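Local structure of type II restriction enzyme NlaIV (Neisseria lactamica, 6QM2) at residues 15-20 with 57-61; 111-115 with 215-219; 121-127 with 143-149; 192-196 with 239-243. The protein is a restriction endonuclease that recognises the double-stranded DNA sequence 5'-GGNNCC-3' and cuts it in the middle, leaving blunt ends. Residues are numbered along the deposited sequence.

Interaction 3, within a β-hairpin, has its centre about 5 Å from that of the chain and is touched by the other three. Interaction 1 meets one end of it (L16 CD1 to L126 CD2, 3.8 Å). At the other end L121 and W149 receive interactions 2 (F219 CZ to L121 CD1, 3.4 Å) and 4 (W149 CB to F194 CB, 3.4 Å). Interactions 2 and 4 join through V195 (F219 CE2 to V195 CG1, 3.7 Å); interaction 1 has its centre about 36 Å from each of theirs. Metal ions lie close to interaction 3, potassium about 7 Å from the Y125 side chain and sodium about 9 Å from that of V123.

Interaction 1. Residues 15-20 with 57-61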
# COMPACT_ATOMS: atom_id res chain seq x y z
N LYS A 15 -5.88 16.46 25.66
CA LYS A 15 -4.49 16.16 26.01
C LYS A 15 -3.58 16.27 24.79
O LYS A 15 -2.54 16.93 24.84
CB LYS A 15 -4.35 14.78 26.68
CG LYS A 15 -2.97 14.54 27.27
CD LYS A 15 -2.91 13.32 28.18
CE LYS A 15 -1.65 13.35 29.04
NZ LYS A 15 -1.23 12.01 29.52
N LEU A 16 -3.98 15.63 23.69
CA LEU A 16 -3.24 15.74 22.41
C LEU A 16 -3.10 17.19 21.95
O LEU A 16 -2.05 17.59 21.44
CB LEU A 16 -3.93 14.93 21.31
CG LEU A 16 -3.86 13.40 21.41
CD1 LEU A 16 -4.84 12.78 20.42
CD2 LEU A 16 -2.45 12.89 21.16
N LEU A 17 -4.16 17.97 22.13
CA LEU A 17 -4.19 19.34 21.63
C LEU A 17 -3.27 20.28 22.44
O LEU A 17 -2.52 21.06 21.85
CB LEU A 17 -5.64 19.86 21.62
CG LEU A 17 -6.09 20.74 20.45
CD1 LEU A 17 -5.90 20.03 19.11
CD2 LEU A 17 -7.54 21.15 20.63
N ASP A 18 -3.31 20.16 23.77
CA ASP A 18 -2.61 21.08 24.69
C ASP A 18 -1.28 20.57 25.25
O ASP A 18 -0.31 21.33 25.36
CB ASP A 18 -3.52 21.43 25.88
CG ASP A 18 -4.89 21.93 25.45
OD1 ASP A 18 -5.00 22.58 24.39
OD2 ASP A 18 -5.87 21.66 26.18
N GLU A 19 -1.24 19.28 25.59
CA GLU A 19 -0.10 18.68 26.29
C GLU A 19 0.93 18.11 25.31
O GLU A 19 2.13 18.35 25.45
CB GLU A 19 -0.61 17.60 27.26
CG GLU A 19 0.21 17.41 28.52
CD GLU A 19 -0.53 16.64 29.61
OE1 GLU A 19 -1.72 16.95 29.87
OE2 GLU A 19 0.08 15.74 30.23
N GLU A 20 0.46 17.34 24.33
CA GLU A 20 1.29 16.85 23.22
C GLU A 20 1.66 17.97 22.24
O GLU A 20 2.73 17.93 21.64
CB GLU A 20 0.56 15.73 22.46
CG GLU A 20 1.30 15.09 21.30
CD GLU A 20 2.52 14.30 21.73
OE1 GLU A 20 2.40 13.47 22.65
OE2 GLU A 20 3.60 14.51 21.13
N TRP A 57 0.84 5.94 21.63
CA TRP A 57 0.73 7.12 22.50
C TRP A 57 -0.07 6.85 23.76
O TRP A 57 0.30 7.30 24.84
CB TRP A 57 0.08 8.27 21.73
CG TRP A 57 -0.14 9.54 22.51
CD1 TRP A 57 0.71 10.60 22.59
CD2 TRP A 57 -1.30 9.90 23.27
NE1 TRP A 57 0.16 11.60 23.36
CE2 TRP A 57 -1.07 11.19 23.80
CE3 TRP A 57 -2.50 9.25 23.57
CZ2 TRP A 57 -2.01 11.85 24.60
CZ3 TRP A 57 -3.44 9.91 24.38
CH2 TRP A 57 -3.18 11.20 24.88
N LEU A 58 -1.19 6.14 23.62
CA LEU A 58 -1.97 5.69 24.77
C LEU A 58 -1.14 4.75 25.65
O LEU A 58 -1.10 4.92 26.87
CB LEU A 58 -3.25 4.97 24.32
CG LEU A 58 -4.33 5.76 23.59
CD1 LEU A 58 -5.32 4.80 22.95
CD2 LEU A 58 -5.05 6.73 24.52
N ARG A 59 -0.48 3.78 25.02
CA ARG A 59 0.27 2.75 25.73
C ARG A 59 1.50 3.32 26.47
O ARG A 59 1.86 2.83 27.54
CB ARG A 59 0.68 1.62 24.76
CG ARG A 59 0.82 0.24 25.39
CD ARG A 59 0.59 -0.88 24.37
NE ARG A 59 1.21 -0.59 23.07
CZ ARG A 59 0.57 -0.40 21.91
NH1 ARG A 59 -0.75 -0.48 21.79
NH2 ARG A 59 1.29 -0.12 20.82
N LYS A 60 2.10 4.38 25.90
CA LYS A 60 3.23 5.07 26.54
C LYS A 60 2.80 6.02 27.66
O LYS A 60 3.59 6.29 28.56
CB LYS A 60 4.05 5.85 25.50
CG LYS A 60 5.43 6.27 26.00
CD LYS A 60 6.31 6.81 24.89
CE LYS A 60 7.77 6.88 25.31
NZ LYS A 60 8.66 7.10 24.14
N ARG A 61 1.57 6.52 27.62
CA ARG A 61 1.01 7.32 28.73
C ARG A 61 0.28 6.48 29.79
O ARG A 61 -0.43 7.04 30.63
CB ARG A 61 0.08 8.41 28.19
CG ARG A 61 0.75 9.39 27.24
CD ARG A 61 1.79 10.25 27.93
NE ARG A 61 2.79 10.73 26.97
CZ ARG A 61 2.63 11.75 26.14
NH1 ARG A 61 1.50 12.46 26.11
NH2 ARG A 61 3.62 12.08 25.31
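Two helices, 9-18 and 44-60, bring their C-terminal parts together here, with CA atoms 9.5 Å apart for L16 and W57 and 10.8 Å for K15 and R61. Helix 9-18 lies on the central mixed sheet of the PD-(D/E)XK nuclease fold, where L16 touches L126, and helix 44-60 packs against helix 9-18. R61 is the first residue to leave helical angles after helix 44-60 (phi/psi -90/13°), and its N still bonds to W57 O at 3.2 Å. The indole of W57 fills the gap between the helices and gives up the most surface of any residue in the contact. L16 CD2 sits over its face, 3.7 Å from the centroid of the five-membered ring and 23° off the normal, a CH-pi contact, while K15 CG approaches the ring edge, 3.9 Å from W57 CZ2. At the polar end of the indole, W57 NE1 makes a weak hydrogen bond of 3.0 Å to E20 OE1. The same oxygen forms a salt bridge with R61. Both charged residues also reach D35 of the second subunit, R61 through a salt bridge and E20 through a hydrogen bond to the D35 backbone, so both take part in the subunit contact. K15 runs its extended chain alongside R61, NZ lying 3.8 Å from R61 CD and 4.4 Å from the like-charged NH1, while R61 NH2 points at E20 OE1 from 3.2 Å.

Interaction 2. Residues 111-115 with 215-219; sequences SDEII and WKRKF
Two helices pack side by side, 111-115 from helix 107-116 and 215-219 from the start of helix 215-227. Their axes come within 10.3 Å and their N-to-C directions diverge by 37°; the tightest backbone approach is I115 to F219, 5.0 Å between CA atoms. This is helix-helix packing in the outer helical part of the nuclease, with helix 191-204 closing over W215 and F219. S111 O accepts a weak hydrogen bond of 3.3 Å from W215 NE1, and the S111 hydroxyl (chi1 p) turns back to F107 O and K108 O of its own helix. D112 has its CB pointing away from helix 215-227, yet OD1 takes a 2.7 Å hydrogen bond from a water that in turn accepts a weak one of 2.9 Å from W215 NE1. I114 (chi1 p, chi2 t) directs CD1 at the indole edge, 3.6 Å from W215 CH2 and 4.3 Å from F219 CE1. Its carbonyl O meets the edge of the F219 ring (chi1 t, chi2 82°), 3.4 Å from CE1. I115 (m, t) has the most surface covered; its CG1 is 4.3 Å from F219 CB. W215 (chi1 t, chi2 96°) lays its indole against the end of I115, whose CD1 lies over the face of the five-membered ring in a CH-pi contact, 3.5 Å from the centroid and 20° off the normal.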
# COMPACT_ATOMS: atom_id res chain seq x y z
N SER A 111 -26.66 -0.67 9.58
CA SER A 111 -28.10 -0.62 9.84
C SER A 111 -28.55 -1.74 10.79
O SER A 111 -29.42 -1.52 11.64
CB SER A 111 -28.92 -0.64 8.53
OG SER A 111 -28.55 -1.72 7.70
N ASP A 112 -27.95 -2.93 10.67
CA ASP A 112 -28.22 -4.06 11.58
C ASP A 112 -27.56 -3.85 12.94
O ASP A 112 -28.16 -4.14 13.97
CB ASP A 112 -27.74 -5.39 11.00
CG ASP A 112 -28.56 -5.85 9.80
OD1 ASP A 112 -29.67 -5.32 9.57
OD2 ASP A 112 -28.10 -6.77 9.09
N GLU A 113 -26.32 -3.38 12.92
CA GLU A 113 -25.52 -3.16 14.13
C GLU A 113 -26.22 -2.23 15.12
O GLU A 113 -26.28 -2.54 16.30
CB GLU A 113 -24.14 -2.59 13.75
CG GLU A 113 -23.19 -2.26 14.91
CD GLU A 113 -22.35 -3.44 15.37
OE1 GLU A 113 -22.80 -4.60 15.22
OE2 GLU A 113 -21.25 -3.19 15.90
N ILE A 114 -26.73 -1.09 14.64
CA ILE A 114 -27.31 -0.08 15.54
C ILE A 114 -28.67 -0.46 16.15
O ILE A 114 -29.13 0.20 17.08
CB ILE A 114 -27.37 1.34 14.90
CG1 ILE A 114 -28.32 1.40 13.69
CG2 ILE A 114 -25.97 1.81 14.54
CD1 ILE A 114 -28.65 2.81 13.26
N ILE A 115 -29.32 -1.50 15.63
CA ILE A 115 -30.46 -2.10 16.33
C ILE A 115 -29.98 -2.97 17.50
O ILE A 115 -30.49 -2.86 18.60
CB ILE A 115 -31.37 -2.92 15.38
CG1 ILE A 115 -32.19 -1.94 14.54
CG2 ILE A 115 -32.28 -3.88 16.16
CD1 ILE A 115 -33.02 -2.58 13.45
N TRP A 215 -38.17 -1.72 11.36
CA TRP A 215 -36.92 -1.04 11.76
C TRP A 215 -37.05 0.06 12.82
O TRP A 215 -36.25 0.09 13.76
CB TRP A 215 -36.19 -0.46 10.52
CG TRP A 215 -34.71 -0.31 10.72
CD1 TRP A 215 -33.75 -1.19 10.34
CD2 TRP A 215 -34.04 0.78 11.36
NE1 TRP A 215 -32.51 -0.73 10.71
CE2 TRP A 215 -32.65 0.48 11.33
CE3 TRP A 215 -34.46 1.98 11.95
CZ2 TRP A 215 -31.69 1.34 11.88
CZ3 TRP A 215 -33.50 2.84 12.49
CH2 TRP A 215 -32.13 2.51 12.45
N LYS A 216 -38.02 0.95 12.66
CA LYS A 216 -38.20 2.10 13.57
C LYS A 216 -38.52 1.64 14.99
O LYS A 216 -37.87 2.07 15.94
CB LYS A 216 -39.32 3.01 13.06
CG LYS A 216 -39.52 4.31 13.85
CD LYS A 216 -40.80 5.03 13.42
CE LYS A 216 -41.36 5.91 14.52
NZ LYS A 216 -40.40 6.96 14.95
N ARG A 217 -39.53 0.77 15.11
CA ARG A 217 -39.95 0.23 16.40
C ARG A 217 -38.81 -0.55 17.05
O ARG A 217 -38.44 -0.28 18.19
CB ARG A 217 -41.20 -0.66 16.23
CG ARG A 217 -41.89 -1.08 17.53
CD ARG A 217 -43.06 -2.03 17.28
NE ARG A 217 -42.66 -3.24 16.55
CZ ARG A 217 -42.05 -4.32 17.08
NH1 ARG A 217 -41.75 -4.38 18.38
NH2 ARG A 217 -41.74 -5.35 16.29
N LYS A 218 -38.24 -1.50 16.30
CA LYS A 218 -37.12 -2.32 16.79
C LYS A 218 -35.95 -1.48 17.30
O LYS A 218 -35.32 -1.85 18.29
CB LYS A 218 -36.62 -3.28 15.70
CG LYS A 218 -37.60 -4.39 15.36
CD LYS A 218 -36.95 -5.53 14.60
CE LYS A 218 -36.05 -6.36 15.49
NZ LYS A 218 -35.80 -7.71 14.91
N PHE A 219 -35.66 -0.37 16.63
CA PHE A 219 -34.60 0.54 17.07
C PHE A 219 -34.97 1.29 18.34
O PHE A 219 -34.14 1.41 19.26
CB PHE A 219 -34.21 1.55 15.98
CG PHE A 219 -33.19 2.53 16.44
CD1 PHE A 219 -31.84 2.20 16.43
CD2 PHE A 219 -33.56 3.78 16.95
CE1 PHE A 219 -30.88 3.09 16.90
CE2 PHE A 219 -32.61 4.67 17.42
CZ PHE A 219 -31.27 4.33 17.39
O HOH W 1 -31.58 -3.40 10.03

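Interaction 3. Residues 121-127 with 143-149; sequences LDVDYLI and LWLKKVW
Strands 124-127 and 143-147 run antiparallel as a β-hairpin, axes 4.6 Å apart and N-to-C directions at 157°. I127 and W144 form a hydrogen-bonded pair (I127 N-W144 O 2.8 Å, W144 N-I127 O 3.0 Å), and I127 (m, t) packs CG2 on W144 CE3 at 4.0 Å. Y125 pairs likewise with K146 (Y125 N-K146 O 2.7 Å, K146 N-Y125 O 3.0 Å); its ring (chi1 m) reaches V148, CE1 to CB 3.7 Å. Between them L126 faces L145 as a non-hydrogen-bonded pair. On the L126 side K147 (chi2 p, chi4 p) forms salt bridges from NZ to D124 OD1 at 2.9 Å and D122 OD1 at 3.5 Å. Past the pairing, one water bridges L121 O (2.7 Å), V123 O (2.7 Å) and V148 N (3.0 Å). Strand 138-147 edges the PD-(D/E)XK sheet within this chain; strand 124-132 pairs in parallel with strand 88-95, whose E90 and K92 are spaced like the motif's ExK, and helix 9-18 covers L126, L143 and L145.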
# COMPACT_ATOMS: atom_id res chain seq x y z
N LEU A 121 -23.90 4.41 18.14
CA LEU A 121 -24.17 5.77 17.68
C LEU A 121 -23.51 6.87 18.52
O LEU A 121 -23.41 8.01 18.07
CB LEU A 121 -25.68 6.03 17.63
CG LEU A 121 -26.48 5.17 16.65
CD1 LEU A 121 -27.96 5.17 16.98
CD2 LEU A 121 -26.24 5.63 15.22
N ASP A 122 -23.07 6.53 19.74
CA ASP A 122 -22.37 7.47 20.62
C ASP A 122 -20.85 7.27 20.59
O ASP A 122 -20.16 7.79 21.46
CB ASP A 122 -22.90 7.33 22.06
CG ASP A 122 -22.81 8.64 22.85
OD1 ASP A 122 -23.46 9.62 22.44
OD2 ASP A 122 -22.10 8.68 23.88
N VAL A 123 -20.33 6.54 19.59
CA VAL A 123 -18.88 6.41 19.41
C VAL A 123 -18.29 7.77 19.06
O VAL A 123 -18.88 8.53 18.28
CB VAL A 123 -18.52 5.40 18.29
CG1 VAL A 123 -17.02 5.44 17.97
CG2 VAL A 123 -18.92 3.98 18.69
N ASP A 124 -17.14 8.08 19.65
CA ASP A 124 -16.42 9.32 19.35
C ASP A 124 -15.39 9.06 18.25
O ASP A 124 -14.65 8.07 18.30
CB ASP A 124 -15.73 9.88 20.60
CG ASP A 124 -16.72 10.46 21.60
OD1 ASP A 124 -17.54 11.32 21.21
OD2 ASP A 124 -16.69 10.07 22.78
N TYR A 125 -15.37 9.95 17.26
CA TYR A 125 -14.45 9.86 16.13
C TYR A 125 -13.33 10.89 16.30
O TYR A 125 -13.58 12.09 16.16
CB TYR A 125 -15.18 10.10 14.80
CG TYR A 125 -16.08 8.96 14.41
CD1 TYR A 125 -17.31 8.77 15.03
CD2 TYR A 125 -15.71 8.06 13.41
CE1 TYR A 125 -18.15 7.72 14.68
CE2 TYR A 125 -16.54 7.01 13.05
CZ TYR A 125 -17.75 6.84 13.68
OH TYR A 125 -18.57 5.79 13.31
N LEU A 126 -12.13 10.42 16.63
CA LEU A 126 -10.94 11.26 16.69
C LEU A 126 -10.36 11.30 15.29
O LEU A 126 -9.80 10.30 14.83
CB LEU A 126 -9.92 10.71 17.70
CG LEU A 126 -8.64 11.53 17.92
CD1 LEU A 126 -8.95 12.87 18.55
CD2 LEU A 126 -7.66 10.74 18.78
N ILE A 127 -10.49 12.44 14.62
CA ILE A 127 -10.14 12.56 13.20
C ILE A 127 -8.89 13.43 13.00
O ILE A 127 -8.89 14.61 13.32
CB ILE A 127 -11.30 13.16 12.38
CG1 ILE A 127 -12.61 12.41 12.68
CG2 ILE A 127 -10.99 13.08 10.89
CD1 ILE A 127 -13.85 13.03 12.06
N LEU A 143 -7.27 18.64 13.94
CA LEU A 143 -7.73 17.51 14.76
C LEU A 143 -9.17 17.78 15.19
O LEU A 143 -9.51 18.90 15.58
CB LEU A 143 -6.83 17.32 15.98
CG LEU A 143 -7.03 16.01 16.76
CD1 LEU A 143 -6.49 14.82 15.98
CD2 LEU A 143 -6.37 16.07 18.13
N TRP A 144 -10.01 16.75 15.12
CA TRP A 144 -11.42 16.84 15.51
C TRP A 144 -11.83 15.69 16.41
O TRP A 144 -11.27 14.59 16.32
CB TRP A 144 -12.33 16.81 14.28
CG TRP A 144 -12.20 17.96 13.33
CD1 TRP A 144 -12.82 19.17 13.42
CD2 TRP A 144 -11.44 17.98 12.12
NE1 TRP A 144 -12.48 19.95 12.34
CE2 TRP A 144 -11.64 19.25 11.53
CE3 TRP A 144 -10.61 17.05 11.47
CZ2 TRP A 144 -11.04 19.62 10.32
CZ3 TRP A 144 -10.01 17.42 10.27
CH2 TRP A 144 -10.23 18.69 9.70
N LEU A 145 -12.81 15.95 17.28
CA LEU A 145 -13.54 14.92 18.00
C LEU A 145 -15.02 15.12 17.69
O LEU A 145 -15.61 16.12 18.11
CB LEU A 145 -13.29 15.00 19.51
CG LEU A 145 -13.81 13.82 20.34
CD1 LEU A 145 -13.02 12.55 20.06
CD2 LEU A 145 -13.78 14.15 21.82
N LYS A 146 -15.60 14.19 16.94
CA LYS A 146 -16.97 14.32 16.45
C LYS A 146 -17.76 13.03 16.62
O LYS A 146 -17.17 11.95 16.76
CB LYS A 146 -16.95 14.72 14.96
CG LYS A 146 -16.28 16.05 14.65
CD LYS A 146 -17.26 17.21 14.69
CE LYS A 146 -16.56 18.53 14.98
NZ LYS A 146 -17.51 19.67 14.94
N LYS A 147 -19.09 13.15 16.61
CA LYS A 147 -19.99 11.99 16.54
C LYS A 147 -20.24 11.63 15.07
O LYS A 147 -20.00 12.45 14.19
CB LYS A 147 -21.33 12.29 17.24
CG LYS A 147 -21.41 11.86 18.70
CD LYS A 147 -20.42 12.60 19.59
CE LYS A 147 -20.62 12.25 21.06
NZ LYS A 147 -20.39 10.81 21.36
N VAL A 148 -20.72 10.42 14.82
CA VAL A 148 -21.01 9.95 13.45
C VAL A 148 -22.01 10.85 12.71
O VAL A 148 -21.86 11.08 11.51
CB VAL A 148 -21.50 8.47 13.42
CG1 VAL A 148 -22.89 8.31 14.04
CG2 VAL A 148 -21.48 7.92 12.00
N TRP A 149 -23.00 11.36 13.44
CA TRP A 149 -24.02 12.26 12.86
C TRP A 149 -23.46 13.64 12.50
O TRP A 149 -24.00 14.31 11.62
CB TRP A 149 -25.27 12.37 13.77
CG TRP A 149 -25.04 12.65 15.25
CD1 TRP A 149 -24.85 11.72 16.24
CD2 TRP A 149 -25.00 13.93 15.89
NE1 TRP A 149 -24.68 12.35 17.45
CE2 TRP A 149 -24.76 13.70 17.27
CE3 TRP A 149 -25.13 15.25 15.43
CZ2 TRP A 149 -24.66 14.75 18.20
CZ3 TRP A 149 -25.02 16.30 16.36
CH2 TRP A 149 -24.79 16.04 17.72
O HOH W 2 -21.06 8.08 16.70

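Interaction 4. Residues 192-196 with 239-243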
# COMPACT_ATOMS: atom_id res chain seq x y z
N GLU A 192 -31.02 12.02 16.12
CA GLU A 192 -32.34 11.55 15.68
C GLU A 192 -32.50 11.65 14.17
O GLU A 192 -33.04 10.74 13.53
CB GLU A 192 -33.48 12.31 16.39
CG GLU A 192 -33.68 11.97 17.87
CD GLU A 192 -32.78 12.75 18.83
OE1 GLU A 192 -31.98 13.59 18.37
OE2 GLU A 192 -32.88 12.51 20.05
N ASP A 193 -32.02 12.76 13.60
CA ASP A 193 -32.09 12.99 12.15
C ASP A 193 -31.21 12.01 11.37
O ASP A 193 -31.66 11.45 10.37
CB ASP A 193 -31.69 14.44 11.80
CG ASP A 193 -32.71 15.47 12.29
OD1 ASP A 193 -33.76 15.10 12.86
OD2 ASP A 193 -32.46 16.68 12.10
N PHE A 194 -29.97 11.81 11.83
CA PHE A 194 -29.08 10.78 11.28
C PHE A 194 -29.76 9.41 11.25
O PHE A 194 -29.76 8.73 10.22
CB PHE A 194 -27.77 10.71 12.09
CG PHE A 194 -26.85 9.57 11.70
CD1 PHE A 194 -25.98 9.69 10.63
CD2 PHE A 194 -26.85 8.38 12.42
CE1 PHE A 194 -25.13 8.65 10.28
CE2 PHE A 194 -26.00 7.33 12.07
CZ PHE A 194 -25.15 7.47 10.99
N VAL A 195 -30.35 9.02 12.37
CA VAL A 195 -31.02 7.72 12.47
C VAL A 195 -32.24 7.68 11.55
O VAL A 195 -32.50 6.64 10.93
CB VAL A 195 -31.42 7.40 13.94
CG1 VAL A 195 -32.28 6.13 14.01
CG2 VAL A 195 -30.18 7.24 14.81
N SER A 196 -32.97 8.80 11.45
CA SER A 196 -34.10 8.91 10.51
C SER A 196 -33.65 8.67 9.07
O SER A 196 -34.36 8.00 8.31
CB SER A 196 -34.78 10.27 10.61
OG SER A 196 -35.85 10.37 9.68
N ILE A 239 -38.35 15.81 7.70
CA ILE A 239 -37.08 16.53 7.95
C ILE A 239 -36.13 16.61 6.76
O ILE A 239 -35.11 17.30 6.83
CB ILE A 239 -36.31 15.94 9.16
CG1 ILE A 239 -35.95 14.46 8.96
CG2 ILE A 239 -37.12 16.12 10.44
CD1 ILE A 239 -34.80 13.99 9.82
N ALA A 240 -36.45 15.91 5.67
CA ALA A 240 -35.58 15.85 4.48
C ALA A 240 -35.18 17.22 3.95
O ALA A 240 -34.02 17.42 3.58
CB ALA A 240 -36.23 15.03 3.37
N HIS A 241 -36.13 18.16 3.94
CA HIS A 241 -35.89 19.53 3.43
C HIS A 241 -34.67 20.24 4.05
O HIS A 241 -34.00 21.01 3.37
CB HIS A 241 -37.14 20.40 3.58
CG HIS A 241 -37.50 20.73 5.00
ND1 HIS A 241 -36.89 21.75 5.70
CD2 HIS A 241 -38.41 20.19 5.84
CE1 HIS A 241 -37.41 21.81 6.92
NE2 HIS A 241 -38.33 20.88 7.03
N LYS A 242 -34.39 19.97 5.33
CA LYS A 242 -33.23 20.56 6.01
C LYS A 242 -31.88 20.13 5.41
O LYS A 242 -30.89 20.85 5.54
CB LYS A 242 -33.23 20.20 7.50
CG LYS A 242 -34.41 20.73 8.30
CD LYS A 242 -34.19 20.61 9.80
CE LYS A 242 -34.17 19.17 10.27
NZ LYS A 242 -34.00 19.05 11.75
N TYR A 243 -31.86 18.95 4.77
CA TYR A 243 -30.63 18.30 4.30
C TYR A 243 -30.47 18.18 2.77
O TYR A 243 -29.37 17.93 2.29
CB TYR A 243 -30.52 16.93 4.99
CG TYR A 243 -30.53 17.06 6.50
CD1 TYR A 243 -29.49 17.70 7.16
CD2 TYR A 243 -31.60 16.57 7.26
CE1 TYR A 243 -29.50 17.85 8.54
CE2 TYR A 243 -31.62 16.71 8.65
CZ TYR A 243 -30.56 17.35 9.28
OH TYR A 243 -30.54 17.50 10.65
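I239 closes helix 236-239, and its CA lies 7.4 Å from that of D193 in helix 191-204. With chi1 near +60° it sends CD1 to the helix surface, 3.4 Å from D193 OD1 and 3.8 Å from S196 OG, a methyl set against polar atoms; the S196 hydroxyl has its own hydrogen bond, to P234 O. After I239 the chain keeps helical angles from A240 to K242 in a short turn, with K242 N bonded to I239 O at 3.1 Å and Y243 N to A240 O at 2.9 Å. This winding brings the side chains of K242 and Y243 back towards the same aspartate. K242 reaches D193 through its ammonium: NZ donates to OD2 at 2.8 Å in a salt bridge and has a second carboxylate partner in E189. The turn after helix 236-239 thus packs on helix 191-204, on the helical side of a protein of the PD-(D/E)XK clan, joining residues near the C-terminus to a helix whose F194 and V195 face W149 and W215 with F219. D193 is the residue with the most surface covered, one oxygen, OD2, shared by two donors. Y243 is the second of them. Its ring stands edge-on to the carboxylate and touches W236 and F188, and the phenol also receives a hydrogen bond from E189 N, while Y243 OH donates to D193 OD2 across a short 2.5 Å.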